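Local coordinates for galactose-binding-like protein (Bacteroides thetaiotaomicron, PDB 7M1B) that probably binds galactose or related glycans as a SusE-like protein of a gut bacterium, and may also have a degradative capacity, at residues Phe343-Leu346 and Ala347-Pro351. Sequence-based numbering, arbitrary orientation.
Sequences FEFL and ADIPP
The side chain of I349 folds back toward F345 and L346 across a tight bend at A347 and D348. Both branches of the isoleucine take part. Its CG2 methyl lies 3.7 Å from CB of L346, while the other branch reaches further back and sets CD1 3.8 Å from CB of F345. Alongside this branch lies the carbonyl of L346, its O 3.2 Å from CG1 and 3.4 Å from CD1 of I349, so this backbone oxygen is lined on that side by hydrocarbon. With CG1 between the backbone N and the carbonyl carbon of I349 (chi1 56°) and the chain extended beyond it (chi2 168°), CD1 is carried back toward F345, and CG2 is left beside the N, facing L346; CD1 meets the F345 ring obliquely. D348 comes at L346 as well: its OD1 approaches the leucine CB to 3.3 Å, a polar atom against a methylene.

Behind these contacts stands the backbone of the turn. An inverse gamma turn centred on D348 makes the bend, with a weak 2.9 Å bond from N of I349 to O of A347, and it brings I349 round to face L346. Cutting I349 back to an alanine removes CG1, CG2 and CD1, which would probably take from L346 CB and F345 CB their apolar mates and open a gap beside the L346 carbonyl.

F343 and E344 end strand 341-344, and the loop from F345 to P351 leads into strand 352-362. F345 is buried, its ring meeting F271 of strand 256-274, while both F345 and I349 touch L313 of strand 311-317. Backbone bonds from F345 to S269 and from L346 to L313, with the Q267 NE2 bond to O of I349, tie the loop to strands 256-274 and 311-317 of the galactose-binding-like β-fold.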
loop_
_atom_site.group_PDB
_atom_site.type_symbol
_atom_site.label_atom_id
_atom_site.label_comp_id
_atom_site.label_asym_id
_atom_site.label_seq_id
_atom_site.Cartn_x
_atom_site.Cartn_y
_atom_site.Cartn_z
ATOM N N PHE A 343 2.594 7.149 1.148
ATOM C CA PHE A 343 2.893 5.792 1.582
ATOM C C PHE A 343 3.068 4.870 0.377
ATOM O O PHE A 343 2.247 4.891 -0.530
ATOM C CB PHE A 343 1.725 5.229 2.445
ATOM C CG PHE A 343 1.490 6.087 3.667
ATOM C CD1 PHE A 343 2.298 5.911 4.782
ATOM C CD2 PHE A 343 0.649 7.189 3.654
ATOM C CE1 PHE A 343 2.147 6.725 5.902
ATOM C CE2 PHE A 343 0.487 7.994 4.770
ATOM C CZ PHE A 343 1.274 7.804 5.877
ATOM N N GLU A 344 4.056 3.948 0.417
ATOM C CA GLU A 344 4.309 3.056 -0.706
ATOM C C GLU A 344 3.782 1.667 -0.350
ATOM O O GLU A 344 3.670 1.301 0.842
ATOM C CB GLU A 344 5.811 2.890 -0.994
ATOM C CG GLU A 344 6.521 4.201 -1.166
ATOM C CD GLU A 344 7.921 4.064 -1.691
ATOM O OE1 GLU A 344 8.425 2.962 -1.665
ATOM O OE2 GLU A 344 8.470 5.081 -2.128
ATOM N N PHE A 345 3.299 0.967 -1.371
ATOM C CA PHE A 345 2.793 -0.371 -1.143
ATOM C C PHE A 345 3.883 -1.393 -1.314
ATOM O O PHE A 345 4.875 -1.129 -2.005
ATOM C CB PHE A 345 1.758 -0.771 -2.185
ATOM C CG PHE A 345 0.436 -0.134 -1.892
ATOM C CD1 PHE A 345 -0.326 -0.595 -0.787
ATOM C CD2 PHE A 345 -0.002 0.998 -2.576
ATOM C CE1 PHE A 345 -1.509 0.035 -0.470
ATOM C CE2 PHE A 345 -1.222 1.575 -2.273
ATOM C CZ PHE A 345 -1.970 1.086 -1.216
ATOM N N LEU A 346 3.606 -2.578 -0.743
ATOM C CA LEU A 346 4.514 -3.705 -0.948
ATOM C C LEU A 346 4.547 -4.099 -2.439
ATOM O O LEU A 346 3.543 -3.898 -3.127
ATOM C CB LEU A 346 4.162 -4.891 -0.013
ATOM C CG LEU A 346 4.110 -4.636 1.494
ATOM C CD1 LEU A 346 3.244 -5.708 2.160
ATOM C CD2 LEU A 346 5.509 -4.635 2.122
ATOM N N ALA A 347 5.728 -4.522 -2.965
ATOM C CA ALA A 347 5.853 -5.049 -4.330
ATOM C C ALA A 347 5.164 -6.414 -4.515
ATOM O O ALA A 347 4.592 -6.717 -5.580
ATOM C CB ALA A 347 7.286 -5.067 -4.796
ATOM N N ASP A 348 5.160 -7.232 -3.465
ATOM C CA ASP A 348 4.701 -8.612 -3.594
ATOM C C ASP A 348 3.206 -8.656 -3.280
ATOM O O ASP A 348 2.776 -9.326 -2.357
ATOM C CB ASP A 348 5.593 -9.495 -2.727
ATOM C CG ASP A 348 5.652 -9.028 -1.276
ATOM O OD1 ASP A 348 5.472 -7.803 -1.021
ATOM O OD2 ASP A 348 5.833 -9.889 -0.402
ATOM N N ILE A 349 2.413 -7.793 -3.921
ATOM C CA ILE A 349 0.992 -7.809 -3.604
ATOM C C ILE A 349 0.286 -8.167 -4.911
ATOM O O ILE A 349 0.862 -7.931 -5.974
ATOM C CB ILE A 349 0.510 -6.452 -3.014
ATOM C CG1 ILE A 349 0.838 -5.298 -3.977
ATOM C CG2 ILE A 349 1.063 -6.221 -1.592
ATOM C CD1 ILE A 349 0.171 -3.948 -3.645
ATOM N N PRO A 350 -0.924 -8.761 -4.869
ATOM C CA PRO A 350 -1.674 -9.128 -6.060
ATOM C C PRO A 350 -2.394 -7.854 -6.519
ATOM O O PRO A 350 -2.515 -6.904 -5.726
ATOM C CB PRO A 350 -2.725 -10.133 -5.525
ATOM C CG PRO A 350 -2.899 -9.808 -4.057
ATOM C CD PRO A 350 -1.634 -9.109 -3.617
ATOM N N PRO A 351 -2.961 -7.836 -7.746
ATOM C CA PRO A 351 -3.894 -6.774 -8.146
ATOM C C PRO A 351 -5.064 -6.832 -7.178
ATOM O O PRO A 351 -5.469 -7.913 -6.764
ATOM C CB PRO A 351 -4.385 -7.253 -9.525
ATOM C CG PRO A 351 -3.213 -8.086 -10.050
ATOM C CD PRO A 351 -2.793 -8.853 -8.810
#